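Local coordinates for protein abietadiene synthase, chloroplastic (Abies grandis, PDB 3S9V) that belongs to the terpene synthase family and is a plant chloroplast enzyme, largely helical, with a metal-binding domain in its C-terminal half, at residues A[190-193]-A[194-198]; A[480-483]-A[484-488]; A[677-680]-A[681-684]. All coordinates share one frame; numbering follows the deposited sequence.

Contact 1: A[190-193]-A[194-198]; sequences IPTD and VLYAL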
ATOM      1  N   ILE A 190     -26.783  12.084 -22.985  1.00 49.05           N
ATOM      2  CA  ILE A 190     -25.733  11.085 -23.181  1.00 48.35           C
ATOM      3  C   ILE A 190     -25.131  11.113 -24.585  1.00 47.95           C
ATOM      4  O   ILE A 190     -25.855  11.098 -25.582  1.00 44.18           O
ATOM      5  CB  ILE A 190     -26.261   9.655 -22.904  1.00 47.59           C
ATOM      6  CG1 ILE A 190     -26.484   9.471 -21.398  1.00 48.55           C
ATOM      7  CG2 ILE A 190     -25.281   8.617 -23.444  1.00 36.87           C
ATOM      8  CD1 ILE A 190     -27.103   8.140 -21.014  1.00 40.05           C
ATOM      9  N   PRO A 191     -23.788  11.156 -24.675  1.00 52.21           N
ATOM     10  CA  PRO A 191     -23.065  11.184 -25.952  1.00 54.28           C
ATOM     11  C   PRO A 191     -23.056   9.828 -26.660  1.00 54.84           C
ATOM     12  O   PRO A 191     -22.240   8.952 -26.361  1.00 57.44           O
ATOM     13  CB  PRO A 191     -21.667  11.644 -25.545  1.00 54.80           C
ATOM     14  CG  PRO A 191     -21.513  11.049 -24.188  1.00 57.71           C
ATOM     15  CD  PRO A 191     -22.854  11.338 -23.549  1.00 55.62           C
ATOM     16  N   THR A 192     -23.985   9.681 -27.599  1.00 55.03           N
ATOM     17  CA  THR A 192     -24.160   8.473 -28.399  1.00 54.90           C
ATOM     18  C   THR A 192     -22.849   7.872 -28.911  1.00 54.67           C
ATOM     19  O   THR A 192     -22.657   6.654 -28.879  1.00 54.05           O
ATOM     20  CB  THR A 192     -25.072   8.783 -29.593  1.00 56.30           C
ATOM     21  OG1 THR A 192     -26.369   9.152 -29.110  1.00 62.71           O
ATOM     22  CG2 THR A 192     -25.195   7.590 -30.511  1.00 62.61           C
ATOM     23  N   ASP A 193     -21.954   8.736 -29.383  1.00 54.19           N
ATOM     24  CA  ASP A 193     -20.660   8.310 -29.907  1.00 53.57           C
ATOM     25  C   ASP A 193     -19.924   7.452 -28.895  1.00 47.56           C
ATOM     26  O   ASP A 193     -19.625   6.287 -29.147  1.00 46.00           O
ATOM     27  CB  ASP A 193     -19.790   9.525 -30.228  1.00 61.31           C
ATOM     28  CG  ASP A 193     -20.561  10.625 -30.918  1.00 75.19           C
ATOM     29  OD1 ASP A 193     -21.054  10.394 -32.046  1.00 79.58           O
ATOM     30  OD2 ASP A 193     -20.674  11.722 -30.326  1.00 78.03           O
ATOM     31  N   VAL A 194     -19.631   8.048 -27.747  1.00 42.91           N
ATOM     32  CA  VAL A 194     -18.910   7.366 -26.686  1.00 42.48           C
ATOM     33  C   VAL A 194     -19.631   6.100 -26.252  1.00 40.18           C
ATOM     34  O   VAL A 194     -19.007   5.059 -26.042  1.00 39.85           O
ATOM     35  CB  VAL A 194     -18.737   8.290 -25.460  1.00 45.23           C
ATOM     36  CG1 VAL A 194     -17.886   7.603 -24.405  1.00 47.50           C
ATOM     37  CG2 VAL A 194     -18.100   9.603 -25.889  1.00 45.32           C
ATOM     38  N   LEU A 195     -20.949   6.196 -26.132  1.00 36.49           N
ATOM     39  CA  LEU A 195     -21.774   5.073 -25.714  1.00 34.35           C
ATOM     40  C   LEU A 195     -21.635   3.839 -26.603  1.00 33.52           C
ATOM     41  O   LEU A 195     -21.747   2.714 -26.116  1.00 32.63           O
ATOM     42  CB  LEU A 195     -23.244   5.514 -25.654  1.00 31.59           C
ATOM     43  CG  LEU A 195     -24.317   4.575 -25.089  1.00 35.69           C
ATOM     44  CD1 LEU A 195     -24.764   3.611 -26.141  1.00 41.71           C
ATOM     45  CD2 LEU A 195     -23.789   3.839 -23.874  1.00 36.82           C
ATOM     46  N   TYR A 196     -21.381   4.040 -27.896  1.00 30.30           N
ATOM     47  CA  TYR A 196     -21.266   2.911 -28.818  1.00 28.67           C
ATOM     48  C   TYR A 196     -19.867   2.607 -29.336  1.00 27.04           C
ATOM     49  O   TYR A 196     -19.619   1.515 -29.836  1.00 28.26           O
ATOM     50  CB  TYR A 196     -22.178   3.122 -30.028  1.00 31.01           C
ATOM     51  CG  TYR A 196     -23.647   3.251 -29.705  1.00 32.93           C
ATOM     52  CD1 TYR A 196     -24.338   4.425 -29.995  1.00 32.64           C
ATOM     53  CD2 TYR A 196     -24.354   2.195 -29.136  1.00 25.88           C
ATOM     54  CE1 TYR A 196     -25.698   4.547 -29.729  1.00 30.04           C
ATOM     55  CE2 TYR A 196     -25.719   2.306 -28.866  1.00 30.18           C
ATOM     56  CZ  TYR A 196     -26.383   3.489 -29.166  1.00 29.84           C
ATOM     57  OH  TYR A 196     -27.733   3.620 -28.911  1.00 36.14           O
ATOM     58  N   ALA A 197     -18.958   3.565 -29.225  1.00 27.27           N
ATOM     59  CA  ALA A 197     -17.589   3.399 -29.721  1.00 30.75           C
ATOM     60  C   ALA A 197     -16.795   2.301 -29.025  1.00 31.94           C
ATOM     61  O   ALA A 197     -16.215   1.435 -29.680  1.00 30.04           O
ATOM     62  CB  ALA A 197     -16.835   4.721 -29.606  1.00 29.80           C
ATOM     63  N   LEU A 198     -16.774   2.353 -27.695  1.00 33.73           N
ATOM     64  CA  LEU A 198     -16.037   1.390 -26.880  1.00 33.83           C
ATOM     65  C   LEU A 198     -16.847   1.018 -25.650  1.00 33.65           C
ATOM     66  O   LEU A 198     -17.771   1.734 -25.268  1.00 35.27           O
ATOM     67  CB  LEU A 198     -14.721   2.007 -26.408  1.00 35.33           C
ATOM     68  CG  LEU A 198     -13.837   2.668 -27.464  1.00 40.26           C
ATOM     69  CD1 LEU A 198     -12.680   3.401 -26.785  1.00 34.55           C
ATOM     70  CD2 LEU A 198     -13.329   1.612 -28.423  1.00 37.22           C
TER

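Contact 2: A[480-483]-A[484-488]; sequences TELQ and DLRRW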
ATOM      1  N   THR A 480      12.260  -6.701  25.066  1.00 29.54           N
ATOM      2  CA  THR A 480      13.233  -7.515  25.781  1.00 31.73           C
ATOM      3  C   THR A 480      14.611  -7.188  25.209  1.00 34.92           C
ATOM      4  O   THR A 480      15.518  -6.780  25.938  1.00 35.27           O
ATOM      5  CB  THR A 480      12.953  -9.017  25.582  1.00 30.68           C
ATOM      6  OG1 THR A 480      11.691  -9.346  26.173  1.00 34.50           O
ATOM      7  CG2 THR A 480      14.044  -9.859  26.216  1.00 36.62           C
ATOM      8  N   GLU A 481      14.753  -7.360  23.896  1.00 34.71           N
ATOM      9  CA  GLU A 481      16.016  -7.083  23.216  1.00 35.91           C
ATOM     10  C   GLU A 481      16.570  -5.706  23.577  1.00 36.68           C
ATOM     11  O   GLU A 481      17.780  -5.536  23.790  1.00 34.27           O
ATOM     12  CB  GLU A 481      15.827  -7.168  21.701  1.00 34.40           C
ATOM     13  CG  GLU A 481      15.438  -8.556  21.203  1.00 41.54           C
ATOM     14  CD  GLU A 481      15.260  -8.625  19.687  1.00 40.79           C
ATOM     15  OE1 GLU A 481      14.946  -9.723  19.178  1.00 37.99           O
ATOM     16  OE2 GLU A 481      15.432  -7.592  19.005  1.00 35.60           O
ATOM     17  N   LEU A 482      15.677  -4.725  23.641  1.00 36.44           N
ATOM     18  CA  LEU A 482      16.065  -3.362  23.964  1.00 36.87           C
ATOM     19  C   LEU A 482      16.727  -3.305  25.336  1.00 38.51           C
ATOM     20  O   LEU A 482      17.728  -2.610  25.528  1.00 34.93           O
ATOM     21  CB  LEU A 482      14.843  -2.444  23.937  1.00 28.43           C
ATOM     22  CG  LEU A 482      15.146  -0.984  24.269  1.00 31.52           C
ATOM     23  CD1 LEU A 482      16.150  -0.449  23.267  1.00 34.98           C
ATOM     24  CD2 LEU A 482      13.869  -0.162  24.253  1.00 28.76           C
ATOM     25  N   GLN A 483      16.155  -4.037  26.287  1.00 40.89           N
ATOM     26  CA  GLN A 483      16.693  -4.080  27.638  1.00 42.73           C
ATOM     27  C   GLN A 483      18.115  -4.609  27.609  1.00 42.59           C
ATOM     28  O   GLN A 483      19.025  -4.005  28.183  1.00 45.46           O
ATOM     29  CB  GLN A 483      15.834  -4.978  28.536  1.00 44.99           C
ATOM     30  CG  GLN A 483      14.474  -4.405  28.878  1.00 53.08           C
ATOM     31  CD  GLN A 483      14.568  -3.028  29.505  1.00 58.51           C
ATOM     32  OE1 GLN A 483      14.945  -2.055  28.848  1.00 53.74           O
ATOM     33  NE2 GLN A 483      14.232  -2.938  30.790  1.00 63.50           N
ATOM     34  N   ASP A 484      18.306  -5.730  26.924  1.00 38.39           N
ATOM     35  CA  ASP A 484      19.620  -6.336  26.839  1.00 40.64           C
ATOM     36  C   ASP A 484      20.648  -5.504  26.073  1.00 41.30           C
ATOM     37  O   ASP A 484      21.836  -5.820  26.094  1.00 42.25           O
ATOM     38  CB  ASP A 484      19.510  -7.742  26.247  1.00 45.06           C
ATOM     39  CG  ASP A 484      18.767  -8.696  27.169  1.00 59.09           C
ATOM     40  OD1 ASP A 484      19.180  -8.839  28.343  1.00 61.94           O
ATOM     41  OD2 ASP A 484      17.769  -9.301  26.725  1.00 67.78           O
ATOM     42  N   LEU A 485      20.201  -4.451  25.396  1.00 38.07           N
ATOM     43  CA  LEU A 485      21.136  -3.584  24.683  1.00 36.29           C
ATOM     44  C   LEU A 485      21.501  -2.448  25.618  1.00 33.58           C
ATOM     45  O   LEU A 485      22.609  -1.915  25.574  1.00 32.18           O
ATOM     46  CB  LEU A 485      20.518  -3.015  23.399  1.00 32.10           C
ATOM     47  CG  LEU A 485      20.604  -3.923  22.174  1.00 33.77           C
ATOM     48  CD1 LEU A 485      19.837  -3.301  21.047  1.00 29.19           C
ATOM     49  CD2 LEU A 485      22.061  -4.136  21.777  1.00 31.50           C
ATOM     50  N   ARG A 486      20.552  -2.081  26.466  1.00 34.36           N
ATOM     51  CA  ARG A 486      20.765  -1.015  27.426  1.00 38.68           C
ATOM     52  C   ARG A 486      21.721  -1.478  28.518  1.00 40.53           C
ATOM     53  O   ARG A 486      22.417  -0.665  29.119  1.00 40.53           O
ATOM     54  CB  ARG A 486      19.438  -0.585  28.041  1.00 42.88           C
ATOM     55  CG  ARG A 486      18.605   0.314  27.155  1.00 49.85           C
ATOM     56  CD  ARG A 486      17.231   0.515  27.763  1.00 61.80           C
ATOM     57  NE  ARG A 486      16.426   1.471  27.012  1.00 67.48           N
ATOM     58  CZ  ARG A 486      15.125   1.663  27.204  1.00 72.39           C
ATOM     59  NH1 ARG A 486      14.477   0.960  28.126  1.00 72.31           N
ATOM     60  NH2 ARG A 486      14.469   2.559  26.479  1.00 74.39           N
ATOM     61  N   ARG A 487      21.752  -2.783  28.775  1.00 43.68           N
ATOM     62  CA  ARG A 487      22.654  -3.322  29.791  1.00 44.30           C
ATOM     63  C   ARG A 487      24.055  -3.440  29.207  1.00 43.89           C
ATOM     64  O   ARG A 487      25.045  -3.352  29.930  1.00 47.20           O
ATOM     65  CB  ARG A 487      22.177  -4.688  30.282  1.00 46.63           C
ATOM     66  CG  ARG A 487      20.856  -4.634  31.015  1.00 57.50           C
ATOM     67  CD  ARG A 487      20.511  -5.962  31.670  1.00 69.01           C
ATOM     68  NE  ARG A 487      19.172  -5.917  32.252  1.00 74.25           N
ATOM     69  CZ  ARG A 487      18.052  -5.926  31.538  1.00 79.06           C
ATOM     70  NH1 ARG A 487      18.112  -5.988  30.215  1.00 82.23           N
ATOM     71  NH2 ARG A 487      16.873  -5.853  32.142  1.00 81.82           N
ATOM     72  N   TRP A 488      24.128  -3.642  27.894  1.00 40.51           N
ATOM     73  CA  TRP A 488      25.403  -3.747  27.200  1.00 35.09           C
ATOM     74  C   TRP A 488      26.061  -2.375  27.251  1.00 37.79           C
ATOM     75  O   TRP A 488      27.262  -2.256  27.475  1.00 38.52           O
ATOM     76  CB  TRP A 488      25.185  -4.168  25.744  1.00 29.45           C
ATOM     77  CG  TRP A 488      26.316  -3.789  24.819  1.00 33.47           C
ATOM     78  CD1 TRP A 488      27.541  -4.393  24.721  1.00 31.36           C
ATOM     79  CD2 TRP A 488      26.349  -2.667  23.924  1.00 33.89           C
ATOM     80  NE1 TRP A 488      28.335  -3.712  23.825  1.00 36.33           N
ATOM     81  CE2 TRP A 488      27.629  -2.648  23.323  1.00 35.42           C
ATOM     82  CE3 TRP A 488      25.422  -1.673  23.572  1.00 33.46           C
ATOM     83  CZ2 TRP A 488      28.006  -1.671  22.392  1.00 36.94           C
ATOM     84  CZ3 TRP A 488      25.797  -0.700  22.643  1.00 27.39           C
ATOM     85  CH2 TRP A 488      27.079  -0.708  22.066  1.00 35.66           C
TER

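Contact 3: A[677-680]-A[681-684]; sequences TGRL and VNDT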
ATOM      1  N   THR A 677      22.224   8.536  -0.890  1.00 18.54           N
ATOM      2  CA  THR A 677      20.953   9.112  -0.453  1.00 23.42           C
ATOM      3  C   THR A 677      20.947   9.467   1.037  1.00 22.57           C
ATOM      4  O   THR A 677      20.366  10.482   1.435  1.00 20.53           O
ATOM      5  CB  THR A 677      19.746   8.178  -0.738  1.00 22.14           C
ATOM      6  OG1 THR A 677      19.887   6.955  -0.004  1.00 21.45           O
ATOM      7  CG2 THR A 677      19.641   7.885  -2.231  1.00 26.48           C
ATOM      8  N   GLY A 678      21.589   8.638   1.855  1.00 21.79           N
ATOM      9  CA  GLY A 678      21.622   8.908   3.281  1.00 19.74           C
ATOM     10  C   GLY A 678      22.387  10.189   3.545  1.00 22.82           C
ATOM     11  O   GLY A 678      21.944  11.058   4.302  1.00 27.90           O
ATOM     12  N   ARG A 679      23.541  10.317   2.908  1.00 19.63           N
ATOM     13  CA  ARG A 679      24.363  11.503   3.070  1.00 20.00           C
ATOM     14  C   ARG A 679      23.634  12.785   2.680  1.00 22.60           C
ATOM     15  O   ARG A 679      23.664  13.770   3.412  1.00 25.70           O
ATOM     16  CB  ARG A 679      25.612  11.412   2.205  1.00 19.08           C
ATOM     17  CG  ARG A 679      26.501  12.647   2.311  1.00 11.31           C
ATOM     18  CD  ARG A 679      27.410  12.477   3.498  1.00 21.55           C
ATOM     19  NE  ARG A 679      27.098  13.356   4.605  1.00 21.39           N
ATOM     20  CZ  ARG A 679      27.581  13.200   5.835  1.00 26.41           C
ATOM     21  NH1 ARG A 679      27.246  14.061   6.786  1.00 26.16           N
ATOM     22  NH2 ARG A 679      28.381  12.179   6.123  1.00 16.96           N
ATOM     23  N   LEU A 680      23.003  12.776   1.514  1.00 20.18           N
ATOM     24  CA  LEU A 680      22.307  13.962   1.024  1.00 25.34           C
ATOM     25  C   LEU A 680      21.102  14.399   1.856  1.00 25.82           C
ATOM     26  O   LEU A 680      20.915  15.596   2.088  1.00 24.23           O
ATOM     27  CB  LEU A 680      21.875  13.762  -0.434  1.00 19.08           C
ATOM     28  CG  LEU A 680      22.994  13.500  -1.451  1.00 22.28           C
ATOM     29  CD1 LEU A 680      22.421  13.465  -2.860  1.00 14.60           C
ATOM     30  CD2 LEU A 680      24.040  14.591  -1.349  1.00 23.11           C
ATOM     31  N   VAL A 681      20.278  13.454   2.301  1.00 24.17           N
ATOM     32  CA  VAL A 681      19.119  13.842   3.090  1.00 27.05           C
ATOM     33  C   VAL A 681      19.613  14.447   4.394  1.00 27.52           C
ATOM     34  O   VAL A 681      19.099  15.466   4.847  1.00 29.35           O
ATOM     35  CB  VAL A 681      18.178  12.646   3.385  1.00 26.46           C
ATOM     36  CG1 VAL A 681      18.799  11.703   4.409  1.00 21.16           C
ATOM     37  CG2 VAL A 681      16.834  13.172   3.878  1.00 28.33           C
ATOM     38  N   ASN A 682      20.638  13.824   4.968  1.00 28.69           N
ATOM     39  CA  ASN A 682      21.244  14.277   6.214  1.00 28.30           C
ATOM     40  C   ASN A 682      21.802  15.696   6.066  1.00 29.95           C
ATOM     41  O   ASN A 682      21.600  16.545   6.938  1.00 24.38           O
ATOM     42  CB  ASN A 682      22.362  13.301   6.611  1.00 29.71           C
ATOM     43  CG  ASN A 682      23.050  13.678   7.918  1.00 39.53           C
ATOM     44  OD1 ASN A 682      23.713  14.707   8.009  1.00 43.58           O
ATOM     45  ND2 ASN A 682      22.898  12.832   8.938  1.00 34.33           N
ATOM     46  N   ASP A 683      22.481  15.948   4.948  1.00 33.03           N
ATOM     47  CA  ASP A 683      23.104  17.246   4.675  1.00 38.13           C
ATOM     48  C   ASP A 683      22.134  18.385   4.362  1.00 40.45           C
ATOM     49  O   ASP A 683      22.316  19.501   4.843  1.00 41.27           O
ATOM     50  CB  ASP A 683      24.119  17.109   3.529  1.00 39.73           C
ATOM     51  CG  ASP A 683      25.502  16.686   4.011  1.00 44.47           C
ATOM     52  OD1 ASP A 683      25.607  15.977   5.037  1.00 48.55           O
ATOM     53  OD2 ASP A 683      26.492  17.054   3.352  1.00 49.03           O
ATOM     54  N   THR A 684      21.117  18.121   3.551  1.00 41.00           N
ATOM     55  CA  THR A 684      20.155  19.163   3.214  1.00 44.91           C
ATOM     56  C   THR A 684      19.457  19.661   4.477  1.00 48.05           C
ATOM     57  O   THR A 684      18.974  20.792   4.532  1.00 45.98           O
ATOM     58  CB  THR A 684      19.084  18.646   2.240  1.00 42.56           C
ATOM     59  OG1 THR A 684      18.436  17.501   2.809  1.00 46.89           O
ATOM     60  CG2 THR A 684      19.712  18.269   0.908  1.00 38.67           C
TER

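Contact 1: A[190-193]-A[194-198]
Val-194 lies across the Pro-191 ring, with its CG2 4.1 Å from Pro-191 CG. This is a light apolar touch on the protein surface. Val-194 CG2 stands anti to the carbonyl carbon, which places it on the proline side. Leu-195 follows. Its N gives a straight hydrogen bond to Pro-191 O at 3.1 Å (168°), in the carbonyl plane. Its CB also sits 4.3 Å from Ile-190 CG2. Pro-191 takes the N-cap position, so this bond closes the first turn of the short helix 192-197. The helix lies in the N-terminal half, which in large plant terpene synthases is built of alpha-barrel domains. Tyr-196 N bonds to Thr-192 O at 3.1 Å, tilted from the carbonyl plane, and to Asp-193 O, from above the plane. Chi1 of -60° puts Tyr-196 CG beside the backbone N, and the ring edge then meets Thr-192 CG2 in plane. The 3.2 Å from Thr-192 CG2 to Tyr-196 CE1 is unusually short and its exact value doubtful. Leu-195 CD1, its neighbour in sequence, lies over one ring face, toward the rim. The hydroxyl end is held outside the turn by Asp-214 N, and the ring packs on Lys-217 and Ile-218 of helix 215-219. Ala-197 N is the second donor to Asp-193 O, at 2.8 Å and nearly along the C=O axis.

Contact 2: A[480-483]-A[484-488]
Leu-482 and Gln-483 meet Arg-486 in a local contact along one turn of the long helix 461-491, at a partly buried site. Leu-482 CD2 lies over one face of the Arg-486 guanidinium, toward its rim, 3.6 Å from Arg-486 NH2. The Gln-483 amide reaches the same group from another direction. Gln-483 OE1 accepts a weak hydrogen bond from Arg-486 NH1 at 3.1 Å (135°), with the amide and guanidinium planes 76° apart. Arg-486 runs extended from CG to NE, while Gln-483 bends at chi2 (-55°). Arg-486 NH2 has its own partner in Thr-505 OG1. The site is a junction of α-helices in the helical half that carries the metal-binding domain of terpene synthases. Leu-485 and Leu-482 both pack on helix 504-514, Leu-485 also touches helix 521-541, and Leu-482 and Arg-486 touch Phe-781 of helix 768-781. The Glu-481 carboxylate reaches the first two of these helices, with a salt bridge to Arg-524 and a hydrogen bond to Tyr-508. In the backbone, Leu-482 O accepts twice. Arg-486 N makes the better-directed bond at 3.0 Å, while Leu-485 N, at 3.1 Å, comes from above the carbonyl plane. Asp-484 N bonds to Thr-480 O at 3.1 Å. The side chains of these two residues run side by side, with Thr-480 CG2 3.8 Å from Asp-484 OD2.

Contact 3: A[677-680]-A[681-684]
Asp-683 meets Arg-679 one turn back in helix 669-693. From CB outward, the Asp-683 side chain first passes the Arg-679 carbonyl. Its CB lies 3.4 Å from Arg-679 O, and its CG is close to the same oxygen. OD1 carries the salt bridge. It accepts from Arg-679 NE at 3.0 Å and from Arg-679 NH1 at 3.1 Å, so the guanidinium grips one oxygen side-on with two nitrogens. OD1 lies in the guanidinium plane, at its edge. The carboxylate itself is turned 68° from that plane. NH1 comes to the syn lone pair of OD1, whereas NE meets it from above the carboxylate plane. The Arg-679 chain curls round to do this: CG is anti to the backbone N (chi1 179°), and bends at chi2 and chi3 bring NE back to the helix. OD2 is held by Tyr-631 OH and Ala-699 N, so both carboxylate oxygens are engaged. Val-681 CG1 sits 3.2 Å from Gly-678 O. From Asn-682 the sequence fits the NSE/DTE motif. Asn-682 and Thr-686 occupy positions that bind metal in relatives, whereas Asp-683 is turned to Arg-679. The backbone O of Asn-682 accepts from Thr-686 OG1. The contact is buried among three helices: Arg-679 and Leu-680 lean on helix 628-638, Thr-684 packs on helix 712-736, and Val-681 touches both helix 712-736 and helix 741-757.

How the contacts relate
The three contacts each lie on a separate helix, and none touches another. Contact 1 stands apart: its centre is about 68 Å from that of contact 2, on the opposite side of the chain's centre, and about 53 Å from that of contact 3. Contacts 2 and 3 share the C-terminal helical half, with centres about 29 Å apart and nearest atoms about 19 Å. Residues 682-684 of contact 3 open the NSE/DTE-type motif. Contact 2 packs on the earlier part of helix 521-541, whose C-terminal end carries a sequence resembling the aspartate-rich DDxxD motif of this family. Contact 3 is probably the nearer to the metal site; contact 2 is helix packing.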